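Local atomic coordinates of cytochrome P450 monooxygenase (Rhodococcus sp. ECU0066, PDB entry 6KBH), a protein that probably works as a self-sufficient P450 monooxygenase, in which FMN and a [2Fe-2S] cluster pass electrons to a heme that activates molecular oxygen. Residues P316-E321 and F373-D378; V78-D83 and N361-H366. All coordinates share one frame; numbering follows the deposited sequence.

Both contacts lie in the heme domain, their centres 18 Å apart and their nearest atoms about 7 Å apart, without touching. Along the chain their segments alternate: 78-83, 316-321, 361-366, 373-378. The last two belong to the long loop between helices 357-360 and 396-413, in its meander part, ahead of the heme-ligand loop with Cys393. Contact 2 fastens the beginning of this loop to helix 81-89; contact 1 fastens a later part to helix 315-325. Two residues between them link the sites. Arg324 forms a salt bridge with Glu321 and donates to Asn361 O, while Phe367 packs on both Arg377 and Tyr81. The two contacts together tie the meander to the body of the heme domain.

Contact 1 (P316-E321 and F373-D378); sequences PNAVEE and FDIRRD
The carboxylate of Glu321 and the guanidinium of Arg377 lie nearly coplanar, 11° apart, with OE2 of Glu321 at the guanidinium edge. Glu321 CG sits obliquely to the ring of Phe373, 3.6 Å from Phe373 CD1; the ring also meets that of His301 and touches helices 284-300 and 302-310. This is the Glu-Arg-Arg triad of cytochromes P450: Glu321 and Arg324 are the ends of the ExxR motif on helix 315-325, and Arg377 comes from the meander loop.

Glu321 leaves the helix with CG anti to the backbone N and bends at chi2 (70°), which brings the carboxylate to Arg377 NE and Asp374 N. These two donors share OE2 from the same face of its plane. Arg377 NE donates to the syn side of Glu321 OE2 at 2.9 Å, as part of a salt bridge. Asp374 N reaches Glu321 OE2 from the anti side at 3.0 Å, 35° out of plane. Arg324 NH2 is a further charged partner of OE2, while Arg377 NH1 and NH2 go to the carbonyls of Ile368 and Ser369. An alanine at Glu321 would probably leave Arg377 NE and Asp374 N without their common acceptor, and Arg324 without its countercharge.

One helical turn back, Ala318 CB lies against Ile375 CB at 3.9 Å, with Ile308 beside them. Arg377 O accepts from Asn317 ND2, though the amide's place is doubtful. The loop folds here as a type I turn from Asp374 to Arg377, closed by Arg377 N to Asp374 O at 3.0 Å.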
loop_
_atom_site.group_PDB
_atom_site.type_symbol
_atom_site.label_atom_id
_atom_site.label_comp_id
_atom_site.label_asym_id
_atom_site.label_seq_id
_atom_site.Cartn_x
_atom_site.Cartn_y
_atom_site.Cartn_z
ATOM N N PRO A 316 -1.614 1.490 -9.111
ATOM C CA PRO A 316 -0.984 1.239 -7.799
ATOM C C PRO A 316 -0.904 -0.231 -7.411
ATOM O O PRO A 316 0.184 -0.719 -7.085
ATOM C CB PRO A 316 -1.873 2.039 -6.836
ATOM C CG PRO A 316 -2.433 3.123 -7.666
ATOM C CD PRO A 316 -2.659 2.528 -9.016
ATOM N N ASN A 317 -2.028 -0.955 -7.431
ATOM C CA ASN A 317 -1.961 -2.379 -7.121
ATOM C C ASN A 317 -1.264 -3.161 -8.226
ATOM O O ASN A 317 -0.657 -4.202 -7.951
ATOM C CB ASN A 317 -3.355 -2.954 -6.880
ATOM C CG ASN A 317 -3.313 -4.286 -6.141
ATOM O OD1 ASN A 317 -2.476 -4.497 -5.268
ATOM N ND2 ASN A 317 -4.202 -5.199 -6.512
ATOM N N ALA A 318 -1.350 -2.689 -9.473
ATOM C CA ALA A 318 -0.651 -3.351 -10.569
ATOM C C ALA A 318 0.838 -3.459 -10.275
ATOM O O ALA A 318 1.418 -4.551 -10.330
ATOM C CB ALA A 318 -0.881 -2.600 -11.882
ATOM N N VAL A 319 1.471 -2.332 -9.941
ATOM C CA VAL A 319 2.898 -2.346 -9.657
ATOM C C VAL A 319 3.208 -3.168 -8.417
ATOM O O VAL A 319 4.343 -3.621 -8.249
ATOM C CB VAL A 319 3.439 -0.905 -9.529
ATOM C CG1 VAL A 319 2.896 -0.031 -10.653
ATOM C CG2 VAL A 319 3.106 -0.317 -8.174
ATOM N N GLU A 320 2.220 -3.402 -7.550
ATOM C CA GLU A 320 2.435 -4.285 -6.409
ATOM C C GLU A 320 2.428 -5.750 -6.833
ATOM O O GLU A 320 3.224 -6.550 -6.325
ATOM C CB GLU A 320 1.376 -4.035 -5.335
ATOM C CG GLU A 320 1.502 -2.685 -4.652
ATOM C CD GLU A 320 2.728 -2.592 -3.758
ATOM O OE1 GLU A 320 2.966 -3.529 -2.967
ATOM O OE2 GLU A 320 3.460 -1.584 -3.853
ATOM N N GLU A 321 1.540 -6.120 -7.758
ATOM C CA GLU A 321 1.532 -7.493 -8.247
ATOM C C GLU A 321 2.795 -7.796 -9.042
ATOM O O GLU A 321 3.322 -8.914 -8.981
ATOM C CB GLU A 321 0.286 -7.746 -9.094
ATOM C CG GLU A 321 0.160 -9.164 -9.661
ATOM C CD GLU A 321 -0.131 -10.224 -8.607
ATOM O OE1 GLU A 321 -0.127 -9.903 -7.402
ATOM O OE2 GLU A 321 -0.392 -11.383 -8.993
ATOM N N PHE A 373 -0.542 -13.741 -13.008
ATOM C CA PHE A 373 -0.258 -12.318 -12.893
ATOM C C PHE A 373 -1.608 -11.610 -12.784
ATOM O O PHE A 373 -2.315 -11.439 -13.780
ATOM C CB PHE A 373 0.573 -11.863 -14.089
ATOM C CG PHE A 373 0.699 -10.380 -14.234
ATOM C CD1 PHE A 373 1.062 -9.584 -13.160
ATOM C CD2 PHE A 373 0.494 -9.784 -15.466
ATOM C CE1 PHE A 373 1.192 -8.219 -13.310
ATOM C CE2 PHE A 373 0.624 -8.424 -15.621
ATOM C CZ PHE A 373 0.973 -7.640 -14.543
ATOM N N ASP A 374 -1.973 -11.225 -11.560
ATOM C CA ASP A 374 -3.320 -10.750 -11.228
ATOM C C ASP A 374 -3.206 -9.403 -10.521
ATOM O O ASP A 374 -2.976 -9.356 -9.311
ATOM C CB ASP A 374 -4.041 -11.772 -10.349
ATOM C CG ASP A 374 -5.419 -11.302 -9.902
ATOM O OD1 ASP A 374 -5.909 -10.260 -10.391
ATOM O OD2 ASP A 374 -6.012 -11.980 -9.038
ATOM N N ILE A 375 -3.389 -8.306 -11.257
ATOM C CA ILE A 375 -3.056 -7.010 -10.663
ATOM C C ILE A 375 -4.119 -6.557 -9.662
ATOM O O ILE A 375 -3.816 -5.792 -8.741
ATOM C CB ILE A 375 -2.795 -5.965 -11.762
ATOM C CG1 ILE A 375 -4.087 -5.481 -12.401
ATOM C CG2 ILE A 375 -1.881 -6.526 -12.827
ATOM C CD1 ILE A 375 -3.825 -4.797 -13.686
ATOM N N ARG A 376 -5.369 -7.009 -9.809
ATOM C CA ARG A 376 -6.373 -6.721 -8.788
ATOM C C ARG A 376 -6.293 -7.657 -7.591
ATOM O O ARG A 376 -7.171 -7.593 -6.726
ATOM C CB ARG A 376 -7.801 -6.729 -9.361
ATOM C CG ARG A 376 -8.061 -5.624 -10.371
ATOM C CD ARG A 376 -9.086 -6.051 -11.401
ATOM N NE ARG A 376 -9.504 -4.957 -12.277
ATOM C CZ ARG A 376 -9.599 -5.070 -13.597
ATOM N NH1 ARG A 376 -9.313 -6.228 -14.168
ATOM N NH2 ARG A 376 -9.992 -4.045 -14.344
ATOM N N ARG A 377 -5.287 -8.526 -7.532
ATOM C CA ARG A 377 -5.089 -9.406 -6.383
ATOM C C ARG A 377 -5.159 -8.612 -5.088
ATOM O O ARG A 377 -4.420 -7.639 -4.904
ATOM C CB ARG A 377 -3.736 -10.123 -6.496
ATOM C CG ARG A 377 -3.381 -11.071 -5.347
ATOM C CD ARG A 377 -1.953 -11.614 -5.494
ATOM N NE ARG A 377 -1.803 -12.473 -6.669
ATOM C CZ ARG A 377 -1.987 -13.789 -6.660
ATOM N NH1 ARG A 377 -2.317 -14.407 -5.534
ATOM N NH2 ARG A 377 -1.841 -14.490 -7.775
ATOM N N ASP A 378 -6.062 -9.018 -4.198
ATOM C CA ASP A 378 -6.213 -8.360 -2.907
ATOM C C ASP A 378 -5.086 -8.708 -1.944
ATOM O O ASP A 378 -5.169 -8.368 -0.760
ATOM C CB ASP A 378 -7.567 -8.718 -2.280
ATOM C CG ASP A 378 -7.631 -10.153 -1.752
ATOM O OD1 ASP A 378 -6.736 -10.972 -2.056
ATOM O OD2 ASP A 378 -8.592 -10.463 -1.018
#

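Contact 2 (V78-D83 and N361-H366); sequences VTRYED and NHDERH
With CG anti to the backbone N in both Tyr81 (chi1 167°) and His366 (chi1 -172°), the two side chains extend towards each other and their rings form an offset stack. The ring centroids are 4.1 Å apart and the planes at 28°, with Tyr81 CE1 above the rim of the imidazole. Tyr81 OH donates to Asp382 O, and Phe367 meets the Tyr81 ring edge-to-face.

Asp363 works in two directions. Its OD2 accepts from Tyr81 N at 2.8 Å, holding the first turn of the helix whose N-cap position is Arg80. Its OD1 accepts from Arg365 N at 3.1 Å, from above the carboxylate plane, closing an Asx turn.

The guanidinium groups of Arg80 and Arg365 lie close, like charges, with planes not parallel; Arg80 NH1 has its own acceptor in Arg62 O.

The side chain of Tyr81 lies about 6 Å from that of the heme-binding Tyr388. The contact itself joins the start of helix 81-89, just after strand 76-78, to the loop leaving helix 357-360, just after the neighbouring parallel strand 352-355.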
loop_
_atom_site.group_PDB
_atom_site.type_symbol
_atom_site.label_atom_id
_atom_site.label_comp_id
_atom_site.label_asym_id
_atom_site.label_seq_id
_atom_site.Cartn_x
_atom_site.Cartn_y
_atom_site.Cartn_z
ATOM N N VAL A 78 16.484 -20.870 1.981
ATOM C CA VAL A 78 15.172 -20.843 2.616
ATOM C C VAL A 78 14.161 -20.373 1.584
ATOM O O VAL A 78 14.354 -19.339 0.936
ATOM C CB VAL A 78 15.159 -19.944 3.862
ATOM C CG1 VAL A 78 13.782 -19.956 4.515
ATOM C CG2 VAL A 78 16.221 -20.409 4.841
ATOM N N THR A 79 13.079 -21.126 1.450
ATOM C CA THR A 79 12.296 -21.114 0.231
ATOM C C THR A 79 10.839 -20.711 0.423
ATOM O O THR A 79 10.296 -20.049 -0.465
ATOM C CB THR A 79 12.415 -22.497 -0.429
ATOM O OG1 THR A 79 13.674 -22.580 -1.114
ATOM C CG2 THR A 79 11.311 -22.783 -1.388
ATOM N N ARG A 80 10.226 -20.980 1.579
ATOM C CA ARG A 80 8.800 -20.732 1.766
ATOM C C ARG A 80 8.535 -19.431 2.534
ATOM O O ARG A 80 9.345 -18.986 3.350
ATOM C CB ARG A 80 8.150 -21.927 2.469
ATOM C CG ARG A 80 8.245 -23.187 1.617
ATOM C CD ARG A 80 7.144 -24.202 1.867
ATOM N NE ARG A 80 7.378 -25.000 3.063
ATOM C CZ ARG A 80 7.009 -26.270 3.189
ATOM N NH1 ARG A 80 6.404 -26.891 2.185
ATOM N NH2 ARG A 80 7.257 -26.924 4.314
ATOM N N TYR A 81 7.365 -18.842 2.272
ATOM C CA TYR A 81 7.099 -17.442 2.605
ATOM C C TYR A 81 6.980 -17.209 4.110
ATOM O O TYR A 81 7.494 -16.206 4.623
ATOM C CB TYR A 81 5.838 -16.989 1.859
ATOM C CG TYR A 81 5.221 -15.670 2.284
ATOM C CD1 TYR A 81 4.334 -15.603 3.349
ATOM C CD2 TYR A 81 5.476 -14.502 1.572
ATOM C CE1 TYR A 81 3.760 -14.416 3.724
ATOM C CE2 TYR A 81 4.900 -13.304 1.944
ATOM C CZ TYR A 81 4.041 -13.271 3.019
ATOM O OH TYR A 81 3.455 -12.091 3.404
ATOM N N GLU A 82 6.307 -18.108 4.832
ATOM C CA GLU A 82 6.299 -18.008 6.290
ATOM C C GLU A 82 7.724 -18.000 6.835
ATOM O O GLU A 82 8.049 -17.224 7.741
ATOM C CB GLU A 82 5.511 -19.168 6.908
ATOM C CG GLU A 82 3.965 -19.103 6.873
ATOM C CD GLU A 82 3.378 -17.710 7.073
ATOM O OE1 GLU A 82 3.154 -17.316 8.239
ATOM O OE2 GLU A 82 3.123 -17.010 6.069
ATOM N N ASP A 83 8.594 -18.843 6.271
ATOM C CA ASP A 83 9.935 -19.019 6.824
ATOM C C ASP A 83 10.809 -17.792 6.589
ATOM O O ASP A 83 11.498 -17.331 7.507
ATOM C CB ASP A 83 10.589 -20.267 6.227
ATOM C CG ASP A 83 10.145 -21.546 6.914
ATOM O OD1 ASP A 83 9.732 -21.481 8.092
ATOM O OD2 ASP A 83 10.213 -22.617 6.275
ATOM N N ASN A 361 7.364 -14.967 -2.571
ATOM C CA ASN A 361 6.262 -14.346 -3.294
ATOM C C ASN A 361 5.466 -15.348 -4.119
ATOM O O ASN A 361 4.355 -15.026 -4.552
ATOM C CB ASN A 361 6.793 -13.240 -4.207
ATOM C CG ASN A 361 7.466 -12.119 -3.438
ATOM O OD1 ASN A 361 7.220 -11.933 -2.247
ATOM N ND2 ASN A 361 8.313 -11.361 -4.120
ATOM N N HIS A 362 6.008 -16.549 -4.342
ATOM C CA HIS A 362 5.361 -17.601 -5.114
ATOM C C HIS A 362 5.125 -18.853 -4.273
ATOM O O HIS A 362 5.177 -19.968 -4.791
ATOM C CB HIS A 362 6.192 -17.952 -6.347
ATOM C CG HIS A 362 6.168 -16.912 -7.423
ATOM N ND1 HIS A 362 5.459 -17.069 -8.593
ATOM C CD2 HIS A 362 6.778 -15.706 -7.511
ATOM C CE1 HIS A 362 5.627 -16.002 -9.354
ATOM N NE2 HIS A 362 6.423 -15.159 -8.722
ATOM N N ASP A 363 4.851 -18.691 -2.978
ATOM C CA ASP A 363 4.572 -19.812 -2.083
ATOM C C ASP A 363 3.062 -19.983 -1.958
ATOM O O ASP A 363 2.355 -19.040 -1.586
ATOM C CB ASP A 363 5.213 -19.595 -0.710
ATOM C CG ASP A 363 4.934 -20.737 0.265
ATOM O OD1 ASP A 363 4.341 -21.759 -0.142
ATOM O OD2 ASP A 363 5.307 -20.615 1.451
ATOM N N GLU A 364 2.573 -21.183 -2.288
ATOM C CA GLU A 364 1.135 -21.435 -2.343
ATOM C C GLU A 364 0.471 -21.308 -0.984
ATOM O O GLU A 364 -0.743 -21.094 -0.915
ATOM C CB GLU A 364 0.870 -22.825 -2.932
ATOM C CG GLU A 364 -0.571 -23.076 -3.381
ATOM C CD GLU A 364 -0.867 -22.527 -4.766
ATOM O OE1 GLU A 364 0.050 -22.516 -5.612
ATOM O OE2 GLU A 364 -2.014 -22.093 -5.008
ATOM N N ARG A 365 1.238 -21.424 0.096
ATOM C CA ARG A 365 0.653 -21.392 1.426
ATOM C C ARG A 365 0.142 -20.007 1.810
ATOM O O ARG A 365 -0.736 -19.912 2.673
ATOM C CB ARG A 365 1.677 -21.913 2.436
ATOM C CG ARG A 365 2.086 -23.348 2.124
ATOM C CD ARG A 365 3.266 -23.850 2.937
ATOM N NE ARG A 365 3.623 -25.211 2.540
ATOM C CZ ARG A 365 3.084 -26.306 3.066
ATOM N NH1 ARG A 365 2.164 -26.203 4.018
ATOM N NH2 ARG A 365 3.458 -27.506 2.644
ATOM N N HIS A 366 0.641 -18.939 1.183
ATOM C CA HIS A 366 0.178 -17.588 1.498
ATOM C C HIS A 366 -0.620 -16.922 0.385
ATOM O O HIS A 366 -1.632 -16.282 0.673
ATOM C CB HIS A 366 1.352 -16.679 1.872
ATOM C CG HIS A 366 0.923 -15.341 2.383
ATOM N ND1 HIS A 366 0.626 -15.111 3.711
ATOM C CD2 HIS A 366 0.707 -14.168 1.741
ATOM C CE1 HIS A 366 0.262 -13.850 3.865
ATOM N NE2 HIS A 366 0.301 -13.257 2.685
#